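Local structure of putative isocitrate dehydrogenase, NAD-dependent (Methylococcus capsulatus, 6LKY) at residues 89-94 / 252-257; 157-162 / 194-199; 172-177 / 203-208. The protein probably catalyses the NAD-dependent oxidative decarboxylation of isocitrate to 2-oxoglutarate with the help of a magnesium ion. The protein carries 1 engineered substitution. One frame throughout, in Å; residues are numbered along the deposited sequence.

Contact 1: 89-94 / 252-257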
loop_
_atom_site.group_PDB
_atom_site.type_symbol
_atom_site.label_atom_id
_atom_site.label_comp_id
_atom_site.label_asym_id
_atom_site.label_seq_id
_atom_site.Cartn_x
_atom_site.Cartn_y
_atom_site.Cartn_z
ATOM N N ASN A 89 -21.114 8.010 -12.538
ATOM C CA ASN A 89 -21.515 7.617 -11.182
ATOM C C ASN A 89 -21.233 6.138 -10.914
ATOM O O ASN A 89 -22.025 5.445 -10.275
ATOM C CB ASN A 89 -22.993 7.937 -10.915
ATOM C CG ASN A 89 -23.328 9.399 -11.155
ATOM O OD1 ASN A 89 -22.475 10.288 -11.017
ATOM N ND2 ASN A 89 -24.573 9.657 -11.531
ATOM N N LEU A 90 -20.080 5.649 -11.381
ATOM C CA LEU A 90 -19.713 4.244 -11.185
ATOM C C LEU A 90 -18.980 4.140 -9.849
ATOM O O LEU A 90 -17.754 4.051 -9.778
ATOM C CB LEU A 90 -18.861 3.741 -12.348
ATOM C CG LEU A 90 -19.353 4.125 -13.746
ATOM C CD1 LEU A 90 -18.330 3.754 -14.825
ATOM C CD2 LEU A 90 -20.705 3.441 -14.014
ATOM N N TYR A 91 -19.758 4.152 -8.765
ATOM C CA TYR A 91 -19.183 4.342 -7.444
ATOM C C TYR A 91 -18.527 3.090 -6.864
ATOM O O TYR A 91 -17.727 3.217 -5.930
ATOM C CB TYR A 91 -20.249 4.897 -6.488
ATOM C CG TYR A 91 -21.375 3.944 -6.183
ATOM C CD1 TYR A 91 -21.265 3.014 -5.155
ATOM C CD2 TYR A 91 -22.544 3.959 -6.935
ATOM C CE1 TYR A 91 -22.288 2.134 -4.878
ATOM C CE2 TYR A 91 -23.578 3.084 -6.665
ATOM C CZ TYR A 91 -23.446 2.174 -5.637
ATOM O OH TYR A 91 -24.475 1.305 -5.365
ATOM N N ALA A 92 -18.811 1.893 -7.380
ATOM C CA ALA A 92 -18.206 0.674 -6.849
ATOM C C ALA A 92 -17.179 0.125 -7.830
ATOM O O ALA A 92 -17.502 -0.119 -8.992
ATOM C CB ALA A 92 -19.265 -0.395 -6.564
ATOM N N ASN A 93 -15.947 -0.078 -7.372
ATOM C CA ASN A 93 -14.894 -0.686 -8.180
ATOM C C ASN A 93 -14.622 -2.054 -7.563
ATOM O O ASN A 93 -14.114 -2.139 -6.445
ATOM C CB ASN A 93 -13.653 0.208 -8.203
ATOM C CG ASN A 93 -12.631 -0.194 -9.266
ATOM O OD1 ASN A 93 -12.557 -1.344 -9.686
ATOM N ND2 ASN A 93 -11.839 0.779 -9.714
ATOM N N VAL A 94 -15.016 -3.113 -8.264
ATOM C CA VAL A 94 -15.009 -4.480 -7.751
ATOM C C VAL A 94 -13.862 -5.228 -8.412
ATOM O O VAL A 94 -13.836 -5.367 -9.642
ATOM C CB VAL A 94 -16.356 -5.173 -8.019
ATOM C CG1 VAL A 94 -16.391 -6.564 -7.418
ATOM C CG2 VAL A 94 -17.520 -4.305 -7.505
ATOM N N ILE A 252 -19.087 -0.235 -11.271
ATOM C CA ILE A 252 -20.536 -0.387 -11.221
ATOM C C ILE A 252 -21.187 0.867 -10.647
ATOM O O ILE A 252 -20.826 1.330 -9.551
ATOM C CB ILE A 252 -20.936 -1.613 -10.385
ATOM C CG1 ILE A 252 -20.169 -2.854 -10.845
ATOM C CG2 ILE A 252 -22.453 -1.812 -10.432
ATOM C CD1 ILE A 252 -20.420 -3.224 -12.305
ATOM N N GLY A 253 -22.174 1.389 -11.377
ATOM C CA GLY A 253 -23.162 2.300 -10.848
ATOM C C GLY A 253 -24.554 1.715 -11.051
ATOM O O GLY A 253 -24.722 0.632 -11.615
ATOM N N THR A 254 -25.557 2.458 -10.578
ATOM C CA THR A 254 -26.927 1.973 -10.697
ATOM C C THR A 254 -27.375 1.885 -12.153
ATOM O O THR A 254 -28.201 1.031 -12.493
ATOM C CB THR A 254 -27.884 2.878 -9.921
ATOM O OG1 THR A 254 -27.882 4.189 -10.508
ATOM C CG2 THR A 254 -27.468 2.971 -8.466
ATOM N N ASP A 255 -26.839 2.743 -13.019
ATOM C CA ASP A 255 -27.341 2.895 -14.376
ATOM C C ASP A 255 -26.336 2.520 -15.453
ATOM O O ASP A 255 -26.669 2.608 -16.642
ATOM C CB ASP A 255 -27.785 4.346 -14.607
ATOM C CG ASP A 255 -29.140 4.632 -14.027
ATOM O OD1 ASP A 255 -29.825 3.667 -13.623
ATOM O OD2 ASP A 255 -29.515 5.819 -13.965
ATOM N N ALA A 256 -25.122 2.125 -15.085
ATOM C CA ALA A 256 -24.106 1.866 -16.090
ATOM C C ALA A 256 -23.008 1.031 -15.458
ATOM O O ALA A 256 -22.907 0.927 -14.232
ATOM C CB ALA A 256 -23.545 3.166 -16.685
ATOM N N ALA A 257 -22.183 0.438 -16.317
ATOM C CA ALA A 257 -21.089 -0.403 -15.865
ATOM C C ALA A 257 -19.977 -0.351 -16.899
ATOM O O ALA A 257 -20.243 -0.334 -18.106
ATOM C CB ALA A 257 -21.542 -1.852 -15.644
HETATM O O HOH W 1 -24.554 5.184 -9.544
#

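Contact 2: 157-162 / 194-199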
loop_
_atom_site.group_PDB
_atom_site.type_symbol
_atom_site.label_atom_id
_atom_site.label_comp_id
_atom_site.label_asym_id
_atom_site.label_seq_id
_atom_site.Cartn_x
_atom_site.Cartn_y
_atom_site.Cartn_z
ATOM N N ALA A 157 -20.662 -3.313 -0.569
ATOM C CA ALA A 157 -19.781 -4.406 -0.164
ATOM C C ALA A 157 -20.558 -5.498 0.578
ATOM O O ALA A 157 -20.361 -6.692 0.328
ATOM C CB ALA A 157 -18.629 -3.874 0.702
ATOM N N PHE A 158 -21.442 -5.108 1.499
ATOM C CA PHE A 158 -22.227 -6.122 2.217
ATOM C C PHE A 158 -23.202 -6.857 1.291
ATOM O O PHE A 158 -23.329 -8.091 1.368
ATOM C CB PHE A 158 -22.980 -5.482 3.381
ATOM C CG PHE A 158 -22.129 -5.264 4.605
ATOM C CD1 PHE A 158 -21.815 -6.314 5.442
ATOM C CD2 PHE A 158 -21.656 -4.006 4.919
ATOM C CE1 PHE A 158 -21.046 -6.112 6.575
ATOM C CE2 PHE A 158 -20.876 -3.798 6.045
ATOM C CZ PHE A 158 -20.577 -4.852 6.874
ATOM N N ASP A 159 -23.913 -6.119 0.426
ATOM C CA ASP A 159 -24.817 -6.751 -0.535
ATOM C C ASP A 159 -24.059 -7.702 -1.446
ATOM O O ASP A 159 -24.547 -8.797 -1.754
ATOM C CB ASP A 159 -25.552 -5.702 -1.376
ATOM C CG ASP A 159 -26.530 -4.882 -0.568
ATOM O OD1 ASP A 159 -26.829 -5.276 0.575
ATOM O OD2 ASP A 159 -26.999 -3.835 -1.073
ATOM N N TYR A 160 -22.854 -7.310 -1.875
ATOM C CA TYR A 160 -22.048 -8.176 -2.726
ATOM C C TYR A 160 -21.644 -9.432 -1.980
ATOM O O TYR A 160 -21.681 -10.529 -2.544
ATOM C CB TYR A 160 -20.804 -7.431 -3.220
ATOM C CG TYR A 160 -19.844 -8.298 -4.026
ATOM C CD1 TYR A 160 -18.881 -9.098 -3.395
ATOM C CD2 TYR A 160 -19.906 -8.320 -5.414
ATOM C CE1 TYR A 160 -18.022 -9.902 -4.137
ATOM C CE2 TYR A 160 -19.049 -9.108 -6.160
ATOM C CZ TYR A 160 -18.114 -9.891 -5.521
ATOM O OH TYR A 160 -17.269 -10.655 -6.282
ATOM N N ALA A 161 -21.233 -9.285 -0.719
ATOM C CA ALA A 161 -20.895 -10.447 0.099
ATOM C C ALA A 161 -22.070 -11.423 0.199
ATOM O O ALA A 161 -21.883 -12.638 0.071
ATOM C CB ALA A 161 -20.436 -9.989 1.485
ATOM N N ARG A 162 -23.287 -10.911 0.426
ATOM C CA ARG A 162 -24.463 -11.789 0.472
ATOM C C ARG A 162 -24.687 -12.478 -0.868
ATOM O O ARG A 162 -24.752 -13.709 -0.955
ATOM C CB ARG A 162 -25.718 -11.003 0.851
ATOM C CG ARG A 162 -25.927 -10.795 2.317
ATOM C CD ARG A 162 -27.339 -10.288 2.573
ATOM N NE ARG A 162 -27.576 -10.101 3.998
ATOM C CZ ARG A 162 -28.443 -9.230 4.502
ATOM N NH1 ARG A 162 -29.160 -8.462 3.694
ATOM N NH2 ARG A 162 -28.582 -9.119 5.815
ATOM N N LYS A 194 -24.372 -3.366 11.357
ATOM C CA LYS A 194 -25.442 -3.884 12.201
ATOM C C LYS A 194 -26.696 -4.216 11.403
ATOM O O LYS A 194 -27.540 -4.976 11.885
ATOM C CB LYS A 194 -25.722 -2.889 13.327
ATOM C CG LYS A 194 -24.511 -2.762 14.272
ATOM C CD LYS A 194 -24.777 -1.932 15.524
ATOM C CE LYS A 194 -25.235 -0.528 15.189
ATOM N NZ LYS A 194 -24.821 0.428 16.252
ATOM N N GLU A 195 -26.826 -3.680 10.190
ATOM C CA GLU A 195 -27.894 -4.075 9.286
ATOM C C GLU A 195 -27.636 -5.424 8.625
ATOM O O GLU A 195 -28.490 -5.890 7.864
ATOM C CB GLU A 195 -28.088 -3.017 8.200
ATOM C CG GLU A 195 -28.460 -1.646 8.720
ATOM C CD GLU A 195 -28.344 -0.566 7.653
ATOM O OE1 GLU A 195 -28.298 -0.901 6.442
ATOM O OE2 GLU A 195 -28.273 0.623 8.035
ATOM N N TYR A 196 -26.469 -6.028 8.837
ATOM C CA TYR A 196 -26.077 -7.264 8.154
ATOM C C TYR A 196 -25.522 -8.279 9.155
ATOM O O TYR A 196 -24.368 -8.703 9.053
ATOM C CB TYR A 196 -25.053 -6.973 7.058
ATOM C CG TYR A 196 -25.582 -6.168 5.886
ATOM C CD1 TYR A 196 -25.613 -4.789 5.935
ATOM C CD2 TYR A 196 -26.038 -6.799 4.725
ATOM C CE1 TYR A 196 -26.079 -4.046 4.868
ATOM C CE2 TYR A 196 -26.517 -6.068 3.648
ATOM C CZ TYR A 196 -26.531 -4.686 3.728
ATOM O OH TYR A 196 -26.993 -3.926 2.678
ATOM N N PRO A 197 -26.329 -8.708 10.132
ATOM C CA PRO A 197 -25.801 -9.624 11.159
ATOM C C PRO A 197 -25.370 -10.975 10.613
ATOM O O PRO A 197 -24.630 -11.693 11.297
ATOM C CB PRO A 197 -26.972 -9.760 12.140
ATOM C CG PRO A 197 -28.173 -9.543 11.297
ATOM C CD PRO A 197 -27.783 -8.500 10.281
ATOM N N ASP A 198 -25.818 -11.348 9.411
ATOM C CA ASP A 198 -25.349 -12.574 8.773
ATOM C C ASP A 198 -23.914 -12.464 8.282
ATOM O O ASP A 198 -23.284 -13.499 8.020
ATOM C CB ASP A 198 -26.241 -12.939 7.578
ATOM C CG ASP A 198 -26.510 -11.747 6.647
ATOM O OD1 ASP A 198 -26.877 -10.660 7.133
ATOM O OD2 ASP A 198 -26.354 -11.900 5.416
ATOM N N ILE A 199 -23.385 -11.245 8.156
ATOM C CA ILE A 199 -22.072 -11.016 7.574
ATOM C C ILE A 199 -21.130 -10.591 8.687
ATOM O O ILE A 199 -21.462 -9.742 9.525
ATOM C CB ILE A 199 -22.086 -9.981 6.441
ATOM C CG1 ILE A 199 -23.201 -10.304 5.439
ATOM C CG2 ILE A 199 -20.717 -9.982 5.745
ATOM C CD1 ILE A 199 -22.964 -11.591 4.640
#

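Contact 3: 172-177 / 203-208. With NAD (nicotinamide-adenine-dinucleotide), chain H.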
loop_
_atom_site.group_PDB
_atom_site.type_symbol
_atom_site.label_atom_id
_atom_site.label_comp_id
_atom_site.label_asym_id
_atom_site.label_seq_id
_atom_site.Cartn_x
_atom_site.Cartn_y
_atom_site.Cartn_z
ATOM N N VAL A 172 -11.092 -1.225 5.503
ATOM C CA VAL A 172 -9.689 -0.823 5.631
ATOM C C VAL A 172 -9.601 0.698 5.665
ATOM O O VAL A 172 -10.228 1.378 4.849
ATOM C CB VAL A 172 -8.827 -1.421 4.506
ATOM C CG1 VAL A 172 -7.339 -1.071 4.721
ATOM C CG2 VAL A 172 -9.023 -2.943 4.501
ATOM N N HIS A 173 -8.825 1.233 6.610
ATOM C CA HIS A 173 -8.870 2.663 6.888
ATOM C C HIS A 173 -7.541 3.127 7.471
ATOM O O HIS A 173 -6.633 2.331 7.732
ATOM C CB HIS A 173 -10.004 2.969 7.865
ATOM C CG HIS A 173 -9.808 2.327 9.196
ATOM N ND1 HIS A 173 -9.075 2.916 10.205
ATOM C CD2 HIS A 173 -10.188 1.114 9.666
ATOM C CE1 HIS A 173 -9.051 2.112 11.256
ATOM N NE2 HIS A 173 -9.713 1.009 10.952
ATOM N N LYS A 174 -7.433 4.444 7.672
ATOM C CA LYS A 174 -6.348 5.040 8.437
ATOM C C LYS A 174 -6.941 6.072 9.407
ATOM O O LYS A 174 -6.576 7.248 9.440
ATOM C CB LYS A 174 -5.296 5.628 7.488
ATOM C CG LYS A 174 -3.994 6.086 8.166
ATOM C CD LYS A 174 -3.034 4.934 8.442
ATOM C CE LYS A 174 -1.808 5.434 9.228
ATOM N NZ LYS A 174 -0.921 4.315 9.688
ATOM N N ALA A 175 -7.882 5.612 10.227
ATOM C CA ALA A 175 -8.668 6.544 11.027
ATOM C C ALA A 175 -7.936 7.017 12.278
ATOM O O ALA A 175 -8.441 7.911 12.968
ATOM C CB ALA A 175 -10.021 5.921 11.408
ATOM N N ASN A 176 -6.782 6.432 12.607
ATOM C CA ASN A 176 -5.990 7.014 13.684
ATOM C C ASN A 176 -5.340 8.325 13.262
ATOM O O ASN A 176 -5.210 9.242 14.085
ATOM C CB ASN A 176 -4.937 6.024 14.200
ATOM C CG ASN A 176 -4.116 5.363 13.090
ATOM O OD1 ASN A 176 -4.437 5.436 11.892
ATOM N ND2 ASN A 176 -3.045 4.696 13.502
ATOM N N ILE A 177 -4.945 8.446 11.997
ATOM C CA ILE A 177 -4.304 9.665 11.492
ATOM C C ILE A 177 -5.292 10.546 10.747
ATOM O O ILE A 177 -5.306 11.763 10.918
ATOM C CB ILE A 177 -3.100 9.310 10.589
ATOM C CG1 ILE A 177 -2.129 8.394 11.339
ATOM C CG2 ILE A 177 -2.430 10.598 10.069
ATOM C CD1 ILE A 177 -1.598 9.002 12.631
ATOM N N ASP A 203 -12.366 -4.480 10.960
ATOM C CA ASP A 203 -11.681 -3.343 10.363
ATOM C C ASP A 203 -10.175 -3.454 10.594
ATOM O O ASP A 203 -9.722 -4.041 11.578
ATOM C CB ASP A 203 -12.238 -2.016 10.906
ATOM C CG ASP A 203 -11.837 -1.756 12.353
ATOM O OD1 ASP A 203 -10.789 -1.111 12.572
ATOM O OD2 ASP A 203 -12.565 -2.201 13.271
ATOM N N ARG A 204 -9.400 -2.882 9.675
ATOM C CA ARG A 204 -7.947 -2.928 9.748
ATOM C C ARG A 204 -7.367 -1.585 9.327
ATOM O O ARG A 204 -7.887 -0.933 8.414
ATOM C CB ARG A 204 -7.364 -4.024 8.842
ATOM C CG ARG A 204 -7.636 -5.449 9.294
ATOM C CD ARG A 204 -6.913 -5.769 10.596
ATOM N NE ARG A 204 -7.074 -7.166 10.987
ATOM C CZ ARG A 204 -8.035 -7.620 11.786
ATOM N NH1 ARG A 204 -8.949 -6.792 12.277
ATOM N NH2 ARG A 204 -8.088 -8.911 12.093
ATOM N N ILE A 205 -6.301 -1.166 10.010
ATOM C CA ILE A 205 -5.530 -0.021 9.546
ATOM C C ILE A 205 -4.691 -0.445 8.345
ATOM O O ILE A 205 -4.141 -1.556 8.306
ATOM C CB ILE A 205 -4.674 0.562 10.682
ATOM C CG1 ILE A 205 -5.555 0.811 11.916
ATOM C CG2 ILE A 205 -4.060 1.897 10.249
ATOM C CD1 ILE A 205 -4.796 1.342 13.155
ATOM N N VAL A 206 -4.599 0.446 7.352
ATOM C CA VAL A 206 -4.141 0.064 6.012
ATOM C C VAL A 206 -2.718 -0.514 6.021
ATOM O O VAL A 206 -2.425 -1.434 5.252
ATOM C CB VAL A 206 -4.286 1.258 5.040
ATOM C CG1 VAL A 206 -3.355 2.420 5.441
ATOM C CG2 VAL A 206 -4.043 0.823 3.602
ATOM N N ASP A 207 -1.818 -0.016 6.885
ATOM C CA ASP A 207 -0.434 -0.527 6.849
ATOM C C ASP A 207 -0.332 -1.944 7.428
ATOM O O ASP A 207 0.296 -2.838 6.828
ATOM C CB ASP A 207 0.534 0.430 7.569
ATOM C CG ASP A 207 0.064 0.822 8.975
ATOM O OD1 ASP A 207 -1.046 0.413 9.372
ATOM O OD2 ASP A 207 0.804 1.557 9.683
ATOM N N ALA A 208 -0.954 -2.176 8.589
ATOM C CA ALA A 208 -1.038 -3.536 9.118
ATOM C C ALA A 208 -1.768 -4.456 8.143
ATOM O O ALA A 208 -1.401 -5.626 7.982
ATOM C CB ALA A 208 -1.731 -3.532 10.485
HETATM P PA NAD H . -0.078 -3.380 15.300
HETATM O O1A NAD H . -0.208 -3.111 16.775
HETATM O O2A NAD H . 1.336 -3.148 14.783
HETATM O O5B NAD H . -0.525 -4.897 15.097
HETATM C C5B NAD H . -0.566 -5.467 13.783
HETATM C C4B NAD H . -0.398 -6.981 13.903
HETATM O O4B NAD H . 0.986 -7.289 14.183
HETATM C C3B NAD H . -1.216 -7.515 15.081
HETATM O O3B NAD H . -1.858 -8.742 14.738
HETATM C C2B NAD H . -0.168 -7.725 16.161
HETATM O O2B NAD H . -0.407 -8.785 17.085
HETATM C C1B NAD H . 1.115 -8.026 15.403
HETATM N N9A NAD H . 2.149 -7.516 16.315
HETATM C C8A NAD H . 2.855 -6.307 15.881
HETATM N N7A NAD H . 4.078 -6.304 16.731
HETATM C C5A NAD H . 4.547 -7.688 16.514
HETATM C C6A NAD H . 5.623 -8.317 17.398
HETATM N N6A NAD H . 6.246 -7.363 18.315
HETATM N N1A NAD H . 5.043 -9.543 17.980
HETATM C C2A NAD H . 4.507 -10.343 16.873
HETATM N N3A NAD H . 3.179 -9.860 16.463
HETATM C C4A NAD H . 3.241 -8.414 16.694
HETATM O O3 NAD H . -1.028 -2.436 14.439
HETATM P PN NAD H . -2.548 -2.038 14.758
HETATM O O1N NAD H . -3.294 -3.149 15.441
HETATM O O2N NAD H . -3.136 -1.690 13.422
HETATM O O5D NAD H . -2.461 -0.734 15.703
HETATM C C5D NAD H . -2.439 -0.806 17.130
HETATM C C4D NAD H . -2.055 0.558 17.724
HETATM O O4D NAD H . -0.650 0.848 17.496
HETATM C C3D NAD H . -2.836 1.730 17.122
HETATM O O3D NAD H . -3.328 2.571 18.169
HETATM C C2D NAD H . -1.799 2.487 16.303
HETATM O O2D NAD H . -2.018 3.910 16.320
HETATM C C1D NAD H . -0.496 2.208 17.030
HETATM N N1N NAD H . 0.625 2.361 16.081
HETATM C C2N NAD H . 1.853 2.672 16.822
HETATM C C3N NAD H . 3.179 2.388 16.125
HETATM C C7N NAD H . 4.420 3.157 16.610
HETATM O O7N NAD H . 4.146 3.716 17.884
HETATM N N7N NAD H . 5.045 4.134 15.704
HETATM C C4N NAD H . 3.166 1.905 14.678
HETATM C C5N NAD H . 1.861 1.345 14.123
HETATM C C6N NAD H . 0.616 1.343 15.006
#

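Contact 1: 89-94 / 252-257
A classic beta bulge sits where strand 92-98 begins beside the end of strand 248-252: Y91 and A92 on one side both face I252 on the other. A92 and I252 form an antiparallel hydrogen-bonded pair. A92 N donates a hydrogen bond to I252 O at 3.0 Å, and I252 N returns a bond to A92 O at 2.8 Å. The extra residue of the bulge brings Y91 N to 3.1 Å from I252 O, but the angle is too poor for a bond, and its N-H turns weakly back to N89 O across the inverse gamma turn centred on L90. Just before it, N89 closes the preceding helix in a Schellman motif. G253, without a side chain, lets its CA come to 3.4 Å from N89 O, and a water bridges the same region, donating to N89 O at 2.6 Å and accepting from T254 N at 3.1 Å.

This pairing belongs to the large mixed sheet of the isocitrate/isopropylmalate dehydrogenase fold, and 252-257 is the connection from strand 248-252 to its antiparallel neighbour 257-261. L90 reaches over that connection: with CG anti to the carbonyl carbon (chi1 -45°), its CD2 comes to 3.3 Å from A256 O and also packs against A256 CB. Y91 takes the crowded position, CG between backbone N and carbonyl carbon (chi1 67°), which lays its ring beside 252-254. I252 O stands over one face, 4.1 Å above the ring plane and toward the rim, while T254 CG2 and the water lie at the edge. Helix 147-163 covers the face carrying A92, with I153 and Y156 against it; separately, N118 ND2 donates to L90 O.

Contact 2: 157-162 / 194-199
R162 leaves helix 147-163 toward D198, Y196 and I199 of the 194-199 loop. From CB the chain heads off with CG anti to the carbonyl carbon (chi1 -84°), then runs extended to NE. CG touches I199 CD1 at 3.8 Å, and CD passes 3.4 Å from D198 OD2. The guanidinium then grips the D198 carboxylate side-on, NE to OD2 at 2.6 Å and NH2 to OD1 at 2.6 Å, each oxygen met on its syn side: a two-bond salt bridge that fixes the rotation of both groups. Over the middle of one guanidinium face stands Y196 CD2, 3.4 Å above the plane; the two planes are tilted by 47°, so this is no flat stack.

F158 CB sits over one face of the Y196 ring, 3.4 Å from its centroid, a CH-pi contact; R162 approaches that ring only obliquely, from the other side of its plane. Beyond CB, the F158 ring continues into an offset stack with Y196, planes 16° apart. At the tip, Y196 OH donates to D159 OD1 at 2.5 Å. Toward the sheet, F158, A161 and I199 all touch V169 of strand 168-173, and F158 also meets I192 and A193 of helix 181-193.

Contact 3: 172-177 / 203-208
The NAD pocket at the dimer interface is lined here by N176 and I205, side chains that also touch each other where strands 168-173 and 200-205 end side by side. N176 ND2 donates to the nicotinamide-ribose hydroxyl O2D of NAD at 3.1 Å with an N-H...O angle of 159°. I205 CD1 comes to 3.5 Å from O2N of the nicotinamide-side phosphate, and A208 CB lies 3.7 Å from that same oxygen. I205 is the N-cap residue of helix 206-215, and the two methyls pack against O2N beside the start of that helix. NAD is also hydrogen-bonded by L69, T71, E260, G264, A266 and D268 of the second subunit.

Behind the pocket lies a beta-alpha-beta crossover, strand 168-173 and strand 200-205 running parallel with helix 181-193 between them in sequence. H173 N bonds R204 O at 3.0 Å, and H173 O takes V206 N at 2.8 Å, carrying the strand pairing into the first turn of the helix. The H173 side chain folds back with CG between backbone N and carbonyl carbon (chi1 63°), which puts its ring where both nitrogens are used: NE2 donates to the anti side of D203 OD1 at 2.9 Å, while ND1 accepts A175 N in the ring plane. These two bonds should fix the flip of the imidazole. D203 keeps its other oxygen for R190 of helix 181-193. Toward the second subunit, K174 bends at chi2, lays CD against I205 CG2 and V206 CG1, and brings NZ to 3.3 Å from D207 OD2 in a salt bridge. Its strongest polar partner, however, is D231 of the second subunit. V172 CG1 packs on V206 CA at 3.6 Å.

Contacts 1 and 3 are built from strands of the same mixed sheet; contact 2 packs a helix and a loop against it. Contact 1 lies nearest the middle of the chain, about 12 Å from its centre, and pairs inner antiparallel strands by backbone bonds with a bulge. Contact 3 holds the parallel edge pair and is the most buried, yet part of its covering comes from NAD and the second subunit, alongside its salt bridge, histidine-carboxylate bond and ligand bond. Contacts 1 and 2 are both partly buried; in contact 2 buried F158, Y196 and I199 adjoin the exposed R162-D198 salt bridge. Helix 147-163 carries 157-162 and also packs on A92 and V94, where V94 CG1 meets Y160 CE2 at 3.9 Å.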